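Long-range contacts in LbaCas13a H328A (C2c2) (PDB 5WLH), which binds a CRISPR guide RNA, here in its pre-crRNA form, and as an A-cleaving, RNA-targeting Cas13a enzyme probably cuts RNA under its direction: residues E989-Y994 / E1033-N1038; S997-E1002 / D1010-F1015; A1027-G1032 / N1101-R1106. All blocks are in the same frame, centred on the assembly; numbering follows the deposited sequence.

Contact 1: residues E989-Y994 / E1033-N1038; sequences EVYAEY and EHPKLN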
loop_
_atom_site.group_PDB
_atom_site.type_symbol
_atom_site.label_atom_id
_atom_site.label_comp_id
_atom_site.label_asym_id
_atom_site.label_seq_id
_atom_site.Cartn_x
_atom_site.Cartn_y
_atom_site.Cartn_z
ATOM N N GLU A 989 -39.652 -5.166 19.707
ATOM C CA GLU A 989 -39.045 -5.701 20.921
ATOM C C GLU A 989 -37.643 -6.244 20.665
ATOM O O GLU A 989 -36.716 -5.954 21.427
ATOM C CB GLU A 989 -39.935 -6.788 21.531
ATOM C CG GLU A 989 -39.260 -7.576 22.651
ATOM C CD GLU A 989 -39.014 -6.746 23.904
ATOM O OE1 GLU A 989 -38.286 -7.221 24.800
ATOM O OE2 GLU A 989 -39.551 -5.623 24.003
ATOM N N VAL A 990 -37.467 -7.051 19.614
ATOM C CA VAL A 990 -36.126 -7.539 19.297
ATOM C C VAL A 990 -35.235 -6.387 18.851
ATOM O O VAL A 990 -34.035 -6.367 19.142
ATOM C CB VAL A 990 -36.172 -8.658 18.239
ATOM C CG1 VAL A 990 -36.513 -9.989 18.883
ATOM C CG2 VAL A 990 -37.161 -8.318 17.141
ATOM N N TYR A 991 -35.805 -5.410 18.142
ATOM C CA TYR A 991 -35.034 -4.228 17.770
ATOM C C TYR A 991 -34.545 -3.488 19.008
ATOM O O TYR A 991 -33.358 -3.163 19.121
ATOM C CB TYR A 991 -35.874 -3.302 16.890
ATOM C CG TYR A 991 -35.158 -2.028 16.481
ATOM C CD1 TYR A 991 -33.802 -2.036 16.175
ATOM C CD2 TYR A 991 -35.838 -0.827 16.392
ATOM C CE1 TYR A 991 -33.147 -0.882 15.804
ATOM C CE2 TYR A 991 -35.191 0.334 16.021
ATOM C CZ TYR A 991 -33.843 0.302 15.729
ATOM O OH TYR A 991 -33.194 1.456 15.364
ATOM N N ALA A 992 -35.448 -3.227 19.957
ATOM C CA ALA A 992 -35.057 -2.527 21.177
ATOM C C ALA A 992 -34.003 -3.309 21.948
ATOM O O ALA A 992 -33.085 -2.722 22.533
ATOM C CB ALA A 992 -36.285 -2.277 22.051
ATOM N N GLU A 993 -34.118 -4.638 21.963
ATOM C CA GLU A 993 -33.100 -5.454 22.619
ATOM C C GLU A 993 -31.763 -5.366 21.895
ATOM O O GLU A 993 -30.704 -5.407 22.533
ATOM C CB GLU A 993 -33.565 -6.908 22.700
ATOM C CG GLU A 993 -32.571 -7.840 23.376
ATOM C CD GLU A 993 -33.162 -9.202 23.678
ATOM O OE1 GLU A 993 -32.575 -9.938 24.501
ATOM O OE2 GLU A 993 -34.215 -9.537 23.090
ATOM N N TYR A 994 -31.790 -5.251 20.567
ATOM C CA TYR A 994 -30.548 -5.076 19.824
ATOM C C TYR A 994 -29.899 -3.732 20.142
ATOM O O TYR A 994 -28.681 -3.656 20.344
ATOM C CB TYR A 994 -30.817 -5.212 18.327
ATOM C CG TYR A 994 -29.560 -5.382 17.516
ATOM C CD1 TYR A 994 -28.950 -6.621 17.398
ATOM C CD2 TYR A 994 -28.967 -4.294 16.892
ATOM C CE1 TYR A 994 -27.792 -6.780 16.668
ATOM C CE2 TYR A 994 -27.812 -4.437 16.161
ATOM C CZ TYR A 994 -27.227 -5.681 16.053
ATOM O OH TYR A 994 -26.073 -5.820 15.323
ATOM N N GLU A 1033 -44.476 5.929 17.982
ATOM C CA GLU A 1033 -44.994 4.672 18.511
ATOM C C GLU A 1033 -43.912 3.615 18.674
ATOM O O GLU A 1033 -43.997 2.779 19.582
ATOM C CB GLU A 1033 -46.095 4.135 17.596
ATOM C CG GLU A 1033 -47.116 3.253 18.290
ATOM C CD GLU A 1033 -48.077 4.040 19.160
ATOM O OE1 GLU A 1033 -48.033 5.291 19.131
ATOM O OE2 GLU A 1033 -48.884 3.404 19.867
ATOM N N HIS A 1034 -42.904 3.635 17.815
ATOM C CA HIS A 1034 -41.880 2.609 17.739
ATOM C C HIS A 1034 -40.508 3.217 17.979
ATOM O O HIS A 1034 -40.313 4.423 17.781
ATOM C CB HIS A 1034 -41.914 1.930 16.362
ATOM C CG HIS A 1034 -43.298 1.625 15.881
ATOM N ND1 HIS A 1034 -43.980 0.485 16.248
ATOM C CD2 HIS A 1034 -44.134 2.319 15.073
ATOM C CE1 HIS A 1034 -45.172 0.486 15.681
ATOM N NE2 HIS A 1034 -45.291 1.587 14.963
ATOM N N PRO A 1035 -39.533 2.418 18.414
ATOM C CA PRO A 1035 -38.161 2.928 18.502
ATOM C C PRO A 1035 -37.730 3.507 17.162
ATOM O O PRO A 1035 -38.198 3.088 16.099
ATOM C CB PRO A 1035 -37.341 1.691 18.882
ATOM C CG PRO A 1035 -38.332 0.771 19.531
ATOM C CD PRO A 1035 -39.630 1.008 18.829
ATOM N N LYS A 1036 -36.865 4.512 17.220
ATOM C CA LYS A 1036 -36.427 5.168 15.998
ATOM C C LYS A 1036 -35.501 4.242 15.220
ATOM O O LYS A 1036 -34.574 3.657 15.788
ATOM C CB LYS A 1036 -35.722 6.485 16.319
ATOM C CG LYS A 1036 -35.516 7.381 15.111
ATOM C CD LYS A 1036 -34.566 8.513 15.428
ATOM C CE LYS A 1036 -34.007 9.133 14.159
ATOM N NZ LYS A 1036 -32.854 10.032 14.463
ATOM N N LEU A 1037 -35.761 4.095 13.926
ATOM C CA LEU A 1037 -34.852 3.348 13.063
ATOM C C LEU A 1037 -33.538 4.113 12.990
ATOM O O LEU A 1037 -33.488 5.231 12.467
ATOM C CB LEU A 1037 -35.470 3.155 11.681
ATOM C CG LEU A 1037 -34.956 2.013 10.794
ATOM C CD1 LEU A 1037 -33.536 2.274 10.299
ATOM C CD2 LEU A 1037 -35.010 0.693 11.532
ATOM N N ASN A 1038 -32.477 3.529 13.542
ATOM C CA ASN A 1038 -31.175 4.175 13.591
ATOM C C ASN A 1038 -30.278 3.585 12.505
ATOM O O ASN A 1038 -29.905 2.407 12.564
ATOM C CB ASN A 1038 -30.534 4.028 14.970
ATOM C CG ASN A 1038 -29.250 4.814 15.094
ATOM O OD1 ASN A 1038 -28.223 4.430 14.529
ATOM N ND2 ASN A 1038 -29.297 5.932 15.826
#

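Contact 2: residues S997-E1002 / D1010-F1015; sequences SYLDFE and DSLNRF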
loop_
_atom_site.group_PDB
_atom_site.type_symbol
_atom_site.label_atom_id
_atom_site.label_comp_id
_atom_site.label_asym_id
_atom_site.label_seq_id
_atom_site.Cartn_x
_atom_site.Cartn_y
_atom_site.Cartn_z
ATOM N N SER A 997 -27.496 -3.393 23.049
ATOM C CA SER A 997 -26.088 -3.765 22.974
ATOM C C SER A 997 -25.189 -2.538 22.969
ATOM O O SER A 997 -24.032 -2.618 23.390
ATOM C CB SER A 997 -25.822 -4.599 21.722
ATOM O OG SER A 997 -26.908 -5.448 21.416
ATOM N N TYR A 998 -25.695 -1.401 22.493
ATOM C CA TYR A 998 -24.891 -0.200 22.315
ATOM C C TYR A 998 -25.377 0.986 23.126
ATOM O O TYR A 998 -24.667 1.999 23.198
ATOM C CB TYR A 998 -24.853 0.187 20.831
ATOM C CG TYR A 998 -24.400 -0.965 19.962
ATOM C CD1 TYR A 998 -23.139 -1.526 20.135
ATOM C CD2 TYR A 998 -25.234 -1.506 18.989
ATOM C CE1 TYR A 998 -22.718 -2.584 19.359
ATOM C CE2 TYR A 998 -24.814 -2.568 18.197
ATOM C CZ TYR A 998 -23.552 -3.100 18.391
ATOM O OH TYR A 998 -23.114 -4.158 17.619
ATOM N N LEU A 999 -26.554 0.890 23.737
ATOM C CA LEU A 999 -27.144 1.978 24.501
ATOM C C LEU A 999 -27.675 1.427 25.812
ATOM O O LEU A 999 -28.449 0.464 25.817
ATOM C CB LEU A 999 -28.277 2.651 23.717
ATOM C CG LEU A 999 -29.143 3.657 24.472
ATOM C CD1 LEU A 999 -28.331 4.907 24.825
ATOM C CD2 LEU A 999 -30.349 4.010 23.640
ATOM N N ASP A 1000 -27.256 2.034 26.917
ATOM C CA ASP A 1000 -27.796 1.706 28.233
ATOM C C ASP A 1000 -28.997 2.614 28.481
ATOM O O ASP A 1000 -28.905 3.670 29.111
ATOM C CB ASP A 1000 -26.722 1.868 29.301
ATOM C CG ASP A 1000 -27.182 1.414 30.670
ATOM O OD1 ASP A 1000 -28.363 1.030 30.820
ATOM O OD2 ASP A 1000 -26.352 1.440 31.598
ATOM N N PHE A 1001 -30.152 2.203 27.944
ATOM C CA PHE A 1001 -31.394 2.918 28.202
ATOM C C PHE A 1001 -32.089 2.428 29.468
ATOM O O PHE A 1001 -33.324 2.471 29.554
ATOM C CB PHE A 1001 -32.330 2.846 26.991
ATOM C CG PHE A 1001 -32.597 1.458 26.486
ATOM C CD1 PHE A 1001 -33.521 0.638 27.113
ATOM C CD2 PHE A 1001 -31.965 0.993 25.348
ATOM C CE1 PHE A 1001 -33.784 -0.630 26.637
ATOM C CE2 PHE A 1001 -32.225 -0.276 24.864
ATOM C CZ PHE A 1001 -33.135 -1.088 25.510
ATOM N N GLU A 1002 -31.310 1.952 30.444
ATOM C CA GLU A 1002 -31.778 1.611 31.787
ATOM C C GLU A 1002 -32.835 0.504 31.742
ATOM O O GLU A 1002 -33.969 0.658 32.198
ATOM C CB GLU A 1002 -32.281 2.867 32.512
ATOM C CG GLU A 1002 -31.153 3.865 32.843
ATOM C CD GLU A 1002 -31.652 5.267 33.164
ATOM O OE1 GLU A 1002 -32.882 5.461 33.282
ATOM O OE2 GLU A 1002 -30.810 6.184 33.300
ATOM N N ASP A 1010 -40.571 -0.978 26.000
ATOM C CA ASP A 1010 -41.062 -0.018 26.986
ATOM C C ASP A 1010 -39.919 0.615 27.766
ATOM O O ASP A 1010 -39.944 1.820 28.046
ATOM C CB ASP A 1010 -42.042 -0.700 27.938
ATOM C CG ASP A 1010 -43.342 -1.063 27.264
ATOM O OD1 ASP A 1010 -43.798 -0.276 26.405
ATOM O OD2 ASP A 1010 -43.898 -2.137 27.584
ATOM N N SER A 1011 -38.912 -0.184 28.126
ATOM C CA SER A 1011 -37.758 0.356 28.831
ATOM C C SER A 1011 -37.053 1.427 28.007
ATOM O O SER A 1011 -36.538 2.404 28.567
ATOM C CB SER A 1011 -36.798 -0.777 29.187
ATOM O OG SER A 1011 -36.073 -0.476 30.361
ATOM N N LEU A 1012 -37.033 1.272 26.680
ATOM C CA LEU A 1012 -36.447 2.291 25.815
ATOM C C LEU A 1012 -37.378 3.487 25.661
ATOM O O LEU A 1012 -36.920 4.633 25.616
ATOM C CB LEU A 1012 -36.107 1.688 24.445
ATOM C CG LEU A 1012 -35.631 2.641 23.341
ATOM C CD1 LEU A 1012 -34.398 3.427 23.780
ATOM C CD2 LEU A 1012 -35.361 1.886 22.039
ATOM N N ASN A 1013 -38.688 3.237 25.577
ATOM C CA ASN A 1013 -39.641 4.337 25.487
ATOM C C ASN A 1013 -39.643 5.162 26.770
ATOM O O ASN A 1013 -39.720 6.395 26.721
ATOM C CB ASN A 1013 -41.037 3.795 25.181
ATOM C CG ASN A 1013 -42.073 4.894 25.027
ATOM O OD1 ASN A 1013 -41.996 5.722 24.117
ATOM N ND2 ASN A 1013 -43.053 4.905 25.922
ATOM N N ARG A 1014 -39.556 4.497 27.924
ATOM C CA ARG A 1014 -39.435 5.211 29.193
ATOM C C ARG A 1014 -38.189 6.084 29.213
ATOM O O ARG A 1014 -38.221 7.229 29.684
ATOM C CB ARG A 1014 -39.396 4.212 30.351
ATOM C CG ARG A 1014 -40.521 4.358 31.361
ATOM C CD ARG A 1014 -40.414 3.304 32.460
ATOM N NE ARG A 1014 -40.609 1.944 31.960
ATOM C CZ ARG A 1014 -39.675 0.995 31.978
ATOM N NH1 ARG A 1014 -38.470 1.253 32.471
ATOM N NH2 ARG A 1014 -39.945 -0.214 31.503
ATOM N N PHE A 1015 -37.079 5.557 28.694
ATOM C CA PHE A 1015 -35.810 6.272 28.730
ATOM C C PHE A 1015 -35.846 7.520 27.857
ATOM O O PHE A 1015 -35.319 8.569 28.245
ATOM C CB PHE A 1015 -34.694 5.325 28.292
ATOM C CG PHE A 1015 -33.321 5.911 28.373
ATOM C CD1 PHE A 1015 -32.644 5.952 29.580
ATOM C CD2 PHE A 1015 -32.690 6.390 27.235
ATOM C CE1 PHE A 1015 -31.371 6.474 29.655
ATOM C CE2 PHE A 1015 -31.417 6.912 27.305
ATOM C CZ PHE A 1015 -30.755 6.956 28.516
#

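Contact 3: residues A1027-G1032 / N1101-R1106; sequences ALYYDG and NIVEFR. With nucleotides of chain B.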
loop_
_atom_site.group_PDB
_atom_site.type_symbol
_atom_site.label_atom_id
_atom_site.label_comp_id
_atom_site.label_asym_id
_atom_site.label_seq_id
_atom_site.Cartn_x
_atom_site.Cartn_y
_atom_site.Cartn_z
ATOM N N ALA A 1027 -35.058 11.792 24.468
ATOM C CA ALA A 1027 -35.534 11.741 23.076
ATOM C C ALA A 1027 -34.560 10.866 22.290
ATOM O O ALA A 1027 -34.296 9.732 22.723
ATOM C CB ALA A 1027 -35.718 13.160 22.543
ATOM N N LEU A 1028 -34.037 11.329 21.152
ATOM C CA LEU A 1028 -32.985 10.666 20.388
ATOM C C LEU A 1028 -33.424 9.349 19.753
ATOM O O LEU A 1028 -33.394 9.212 18.526
ATOM C CB LEU A 1028 -31.754 10.438 21.274
ATOM C CG LEU A 1028 -30.973 11.707 21.625
ATOM C CD1 LEU A 1028 -29.813 11.403 22.555
ATOM C CD2 LEU A 1028 -30.492 12.394 20.357
ATOM N N TYR A 1029 -33.832 8.375 20.565
ATOM C CA TYR A 1029 -33.892 6.988 20.124
ATOM C C TYR A 1029 -35.305 6.479 19.860
ATOM O O TYR A 1029 -35.476 5.286 19.583
ATOM C CB TYR A 1029 -33.197 6.101 21.154
ATOM C CG TYR A 1029 -31.798 6.581 21.470
ATOM C CD1 TYR A 1029 -30.783 6.498 20.522
ATOM C CD2 TYR A 1029 -31.501 7.162 22.698
ATOM C CE1 TYR A 1029 -29.503 6.948 20.800
ATOM C CE2 TYR A 1029 -30.224 7.615 22.984
ATOM C CZ TYR A 1029 -29.228 7.507 22.030
ATOM O OH TYR A 1029 -27.955 7.958 22.313
ATOM N N TYR A 1030 -36.318 7.343 19.926
ATOM C CA TYR A 1030 -37.698 6.923 19.729
ATOM C C TYR A 1030 -38.374 7.813 18.700
ATOM O O TYR A 1030 -38.125 9.021 18.651
ATOM C CB TYR A 1030 -38.483 6.944 21.047
ATOM C CG TYR A 1030 -39.321 5.705 21.245
ATOM C CD1 TYR A 1030 -38.772 4.555 21.794
ATOM C CD2 TYR A 1030 -40.657 5.679 20.867
ATOM C CE1 TYR A 1030 -39.531 3.414 21.967
ATOM C CE2 TYR A 1030 -41.425 4.543 21.038
ATOM C CZ TYR A 1030 -40.857 3.415 21.587
ATOM O OH TYR A 1030 -41.620 2.286 21.758
ATOM N N ASP A 1031 -39.231 7.202 17.874
ATOM C CA ASP A 1031 -39.953 7.883 16.794
ATOM C C ASP A 1031 -41.441 7.574 16.980
ATOM O O ASP A 1031 -41.999 6.690 16.322
ATOM C CB ASP A 1031 -39.426 7.433 15.418
ATOM C CG ASP A 1031 -40.061 8.191 14.258
ATOM O OD1 ASP A 1031 -40.937 9.049 14.499
ATOM O OD2 ASP A 1031 -39.673 7.926 13.097
ATOM N N GLY A 1032 -42.078 8.302 17.892
ATOM C CA GLY A 1032 -43.496 8.142 18.144
ATOM C C GLY A 1032 -43.881 6.821 18.776
ATOM O O GLY A 1032 -43.644 6.599 19.967
ATOM N N ASN A 1101 -21.162 12.408 17.959
ATOM C CA ASN A 1101 -20.706 11.161 17.356
ATOM C C ASN A 1101 -20.981 9.967 18.265
ATOM O O ASN A 1101 -21.252 8.860 17.780
ATOM C CB ASN A 1101 -19.216 11.270 17.026
ATOM C CG ASN A 1101 -18.965 12.071 15.757
ATOM O OD1 ASN A 1101 -19.864 12.241 14.948
ATOM N ND2 ASN A 1101 -17.748 12.557 15.581
ATOM N N ILE A 1102 -20.956 10.171 19.578
ATOM C CA ILE A 1102 -21.215 9.069 20.498
ATOM C C ILE A 1102 -22.703 8.728 20.525
ATOM O O ILE A 1102 -23.096 7.570 20.333
ATOM C CB ILE A 1102 -20.681 9.410 21.899
ATOM C CG1 ILE A 1102 -19.154 9.332 21.892
ATOM C CG2 ILE A 1102 -21.269 8.478 22.946
ATOM C CD1 ILE A 1102 -18.501 10.024 23.062
ATOM N N VAL A 1103 -23.555 9.723 20.798
ATOM C CA VAL A 1103 -24.970 9.409 20.980
ATOM C C VAL A 1103 -25.604 8.941 19.675
ATOM O O VAL A 1103 -26.590 8.199 19.695
ATOM C CB VAL A 1103 -25.728 10.613 21.577
ATOM C CG1 VAL A 1103 -25.058 11.051 22.862
ATOM C CG2 VAL A 1103 -25.796 11.761 20.585
ATOM N N GLU A 1104 -25.051 9.336 18.530
ATOM C CA GLU A 1104 -25.568 8.908 17.237
ATOM C C GLU A 1104 -24.996 7.569 16.793
ATOM O O GLU A 1104 -25.370 7.082 15.719
ATOM C CB GLU A 1104 -25.264 9.964 16.163
ATOM C CG GLU A 1104 -26.050 11.264 16.292
ATOM C CD GLU A 1104 -27.545 11.084 16.096
ATOM O OE1 GLU A 1104 -27.955 10.273 15.233
ATOM O OE2 GLU A 1104 -28.318 11.763 16.807
ATOM N N PHE A 1105 -24.096 6.975 17.581
ATOM C CA PHE A 1105 -23.408 5.731 17.249
ATOM C C PHE A 1105 -22.478 5.889 16.056
ATOM O O PHE A 1105 -22.140 4.900 15.402
ATOM C CB PHE A 1105 -24.391 4.586 16.987
ATOM C CG PHE A 1105 -25.421 4.426 18.058
ATOM C CD1 PHE A 1105 -25.071 3.920 19.296
ATOM C CD2 PHE A 1105 -26.737 4.790 17.831
ATOM C CE1 PHE A 1105 -26.018 3.777 20.290
ATOM C CE2 PHE A 1105 -27.689 4.652 18.823
ATOM C CZ PHE A 1105 -27.331 4.144 20.053
ATOM N N ARG A 1106 -22.060 7.120 15.756
ATOM C CA ARG A 1106 -21.120 7.328 14.665
ATOM C C ARG A 1106 -19.730 6.834 15.031
ATOM O O ARG A 1106 -18.987 6.379 14.154
ATOM C CB ARG A 1106 -21.070 8.807 14.282
ATOM C CG ARG A 1106 -22.348 9.311 13.638
ATOM C CD ARG A 1106 -22.272 10.797 13.295
ATOM N NE ARG A 1106 -23.516 11.248 12.674
ATOM C CZ ARG A 1106 -23.830 12.517 12.433
ATOM N NH1 ARG A 1106 -22.990 13.495 12.759
ATOM N NH2 ARG A 1106 -24.998 12.806 11.870
ATOM P P G B 39 -18.488 17.331 10.439
ATOM O OP1 G B 39 -17.304 18.213 10.297
ATOM O OP2 G B 39 -19.215 16.848 9.232
ATOM O "O5'" G B 39 -18.130 16.033 11.306
ATOM C "C5'" G B 39 -17.459 16.131 12.562
ATOM C "C4'" G B 39 -16.433 15.035 12.735
ATOM O "O4'" G B 39 -17.106 13.752 12.943
ATOM C "C3'" G B 39 -15.499 14.824 11.538
ATOM O "O3'" G B 39 -14.245 14.335 12.010
ATOM C "C2'" G B 39 -16.186 13.682 10.803
ATOM O "O2'" G B 39 -15.378 12.971 9.891
ATOM C "C1'" G B 39 -16.617 12.825 11.985
ATOM N N9 G B 39 -17.624 11.809 11.671
ATOM C C8 G B 39 -17.547 10.465 11.960
ATOM N N7 G B 39 -18.585 9.796 11.529
ATOM C C5 G B 39 -19.386 10.752 10.912
ATOM C C6 G B 39 -20.641 10.637 10.253
ATOM O O6 G B 39 -21.348 9.634 10.070
ATOM N N1 G B 39 -21.076 11.870 9.780
ATOM C C2 G B 39 -20.410 13.061 9.904
ATOM N N2 G B 39 -21.004 14.145 9.379
ATOM N N3 G B 39 -19.250 13.181 10.517
ATOM C C4 G B 39 -18.798 11.999 10.986
ATOM P P A B 38 -25.008 16.434 11.148
ATOM O OP1 A B 38 -25.282 15.223 11.967
ATOM O OP2 A B 38 -25.533 17.741 11.643
ATOM O "O5'" A B 38 -23.451 16.668 10.957
ATOM C "C5'" A B 38 -22.973 17.661 10.057
ATOM C "C4'" A B 38 -21.811 18.426 10.640
ATOM O "O4'" A B 38 -22.306 19.492 11.493
ATOM C "C3'" A B 38 -20.853 17.603 11.503
ATOM O "O3'" A B 38 -19.539 18.116 11.350
ATOM C "C2'" A B 38 -21.318 17.914 12.916
ATOM O "O2'" A B 38 -20.320 17.745 13.901
ATOM C "C1'" A B 38 -21.720 19.377 12.776
ATOM N N9 A B 38 -22.674 19.842 13.782
ATOM C C8 A B 38 -23.924 19.363 14.076
ATOM N N7 A B 38 -24.515 20.015 15.048
ATOM C C5 A B 38 -23.591 20.988 15.408
ATOM C C6 A B 38 -23.610 22.006 16.378
ATOM N N6 A B 38 -24.641 22.215 17.194
ATOM N N1 A B 38 -22.524 22.799 16.484
ATOM C C2 A B 38 -21.487 22.586 15.663
ATOM N N3 A B 38 -21.352 21.662 14.715
ATOM C C4 A B 38 -22.451 20.892 14.639
ATOM P P U B 37 -22.896 12.396 7.325
ATOM O OP1 U B 37 -21.442 12.236 7.023
ATOM O OP2 U B 37 -23.423 12.343 8.720
ATOM O "O5'" U B 37 -23.286 13.814 6.717
ATOM C "C5'" U B 37 -24.633 14.198 6.553
ATOM C "C4'" U B 37 -25.085 15.351 7.428
ATOM O "O4'" U B 37 -26.399 15.672 6.931
ATOM C "C3'" U B 37 -25.311 14.998 8.892
ATOM O "O3'" U B 37 -25.549 16.211 9.636
ATOM C "C2'" U B 37 -26.613 14.221 8.786
ATOM O "O2'" U B 37 -27.320 14.047 9.997
ATOM C "C1'" U B 37 -27.381 15.071 7.764
ATOM N N1 U B 37 -28.238 14.275 6.879
ATOM C C2 U B 37 -29.567 14.627 6.772
ATOM O O2 U B 37 -30.042 15.568 7.387
ATOM N N3 U B 37 -30.292 13.835 5.913
ATOM C C4 U B 37 -29.822 12.756 5.184
ATOM O O4 U B 37 -30.586 12.126 4.455
ATOM C C5 U B 37 -28.435 12.467 5.342
ATOM C C6 U B 37 -27.714 13.220 6.166
HETATM O O HOH W 1 -31.655 10.954 16.743
#

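Contact 1: residues E989-Y994 / E1033-N1038
With chi1 at 179°, CG of Tyr991 stands anti to the backbone N, and the ring extends from helix 988-995 to the backbone that runs from Pro1035 to Asn1038. Its chi2 of 38° turns CD2 to Pro1035, while the hydroxyl goes on to the peptide groups beyond. There Tyr991 OH donates a hydrogen bond to Lys1036 O, at 2.6 Å. The accepting oxygen lies at the edge of the tyrosine ring and in its plane; seen from the carbonyl, the donor is only modestly tilted out of plane, with a C=O...donor angle of 136°. The same hydroxyl comes within 2.9 Å of Asn1038 N, and CB of Asn1038 lies 3.7 Å from Tyr991 OH, so the hydroxyl lies close to the backbone where it leads into the next helix. Farther back along the ring, the side chains of Tyr991 and Pro1035 run antiparallel alongside each other, with Tyr991 CE2 3.8 Å from Pro1035 CB. Leu1037 adds a looser apolar contact, its CD2 4.4 Å from Tyr991 CZ. Tyr991 carries most of the packing on the helical side, and Ala992 adds a looser touch of its CB on the proline ring. Asn1038 is the N-cap of helix 1039-1047, its OD1 accepting from Ile1041 N. The contact fastens helix 988-995 to the outgoing arm of the 1030-1035 beta hairpin: Pro1035 also packs on Leu1012 of helix 1008-1017, and Tyr991 and Leu1037 both rest on Ile1042 of helix 1039-1047.

Contact 2: residues S997-E1002 / D1010-F1015
The backbone of Phe1001 sits on an aromatic ring: its CA lies over the centre of the Phe1015 ring, 3.6 Å from the centroid and 14° off the ring normal, a CH-pi contact. An Asx turn, in which Asp1000 OD1 accepts from Glu1002 N at 3.1 Å, lies in this loop, which connects helices 988-995 and 1008-1017 and packs against the second. CB of Phe1001 lies over the Phe1015 ring, 3.5 Å from Phe1015 CG, and CG of Phe1001, between the backbone N and the carbonyl carbon (chi1 53°), leads its ring to Leu1012. That ring is covered over its centre by Leu1012 CB, 3.9 Å from the centroid, a second CH-pi contact, while CB of Ser1011 lies in its plane at the edge. Phe1001 thus serves as CH donor to one ring and, through its own ring, as acceptor for Leu1012, which seats the loop on helix 1008-1017. The Glu1002 carboxylate stands at the edge of the Phe1015 ring, the two planes 88° apart, with its OE2 in a salt bridge to Arg1062, which also packs on that phenylalanine. An alanine in place of Phe1015 would probably open a gap beside CA and CB of Phe1001 and leave the Glu1002 carboxylate without the ring edge it rests against. Leu999 and Leu1012 also meet, their side chains crossing at about a right angle, with Leu999 CD2 4.1 Å from Leu1012 CD1.

Contact 3: residues A1027-G1032 / N1101-R1106
Tyr1029 and Val1103 meet through a hydrogen bond that ties a side chain of the loop to the last turn of helix 1087-1103: Tyr1029 OH donates to Val1103 O at 3.0 Å. The donor lies in the carbonyl plane, on a lone pair, with a C=O...donor angle of 116°. The two side chains cross at about a right angle, and Tyr1029 OH also lies 3.5 Å from Val1103 CB. CG of Tyr1029 lies beside the backbone N, and Leu1028 CB covers the centre of one face of the ring. Leu1028 reaches the helix with its CD1, 4.3 Å from Val1103 CB, so that polar and apolar contacts converge on the same valine. A water donates to Leu1028 O, at 3.0 Å, and more weakly to Glu1104 OE2. The helix ends here in a Schellman motif: Phe1105 has a positive phi, and its N bonds to Ile1102 O while Arg1106 N bonds weakly to Asn1101 O. Phe1105 is also the N-cap position of helix 1106-1145, and its ring meets that of Tyr1029 rim to rim, with Tyr1029 CE1 3.5 Å from Phe1105 CE2 and the planes at 48°. On both sides of this bend the segment meets the bound pre-crRNA. Before it, Asn1101 ND2 donates to O4' of G39 of chain B at 3.0 Å and 168°, a nearly straight bond to the sugar. After it, the Arg1106 chain, extended from CG to NE, runs by the base of the same nucleotide, its CD 3.5 Å from G39 C6 of chain B. Its guanidinium has OP1 of A38 of chain B at the edge, NH1 bonding it weakly and NH2 approaching doubtfully close. OP2 of U37 of chain B lies over a guanidinium face.

Along the chain, helix 988-995 opens contact 1, and before that loop closes, contact 2 opens and closes entirely within it, folding residues 997-1002 onto helix 1008-1017. Segment 1027-1032, which leads into strand 1030-1031, then opens contact 3; contact 1 closes at 1033-1038, and contact 3 only at 1101-1106, so these two cross, whereas contacts 2 and 3 follow in series. Strands 1030-1031 and 1034-1035 pair antiparallel and belong to contacts 3 and 1 respectively, with a probable hydrogen bond from Lys1036 N to Tyr1029 O. Leu1012 touches both Pro1035 and Tyr1029, so one leucine of contact 2 joins all three. Together they connect two short helices and the hairpin to the junction of helices 1087-1103 and 1106-1145, whose Asn1101 and Arg1106 touch the RNA.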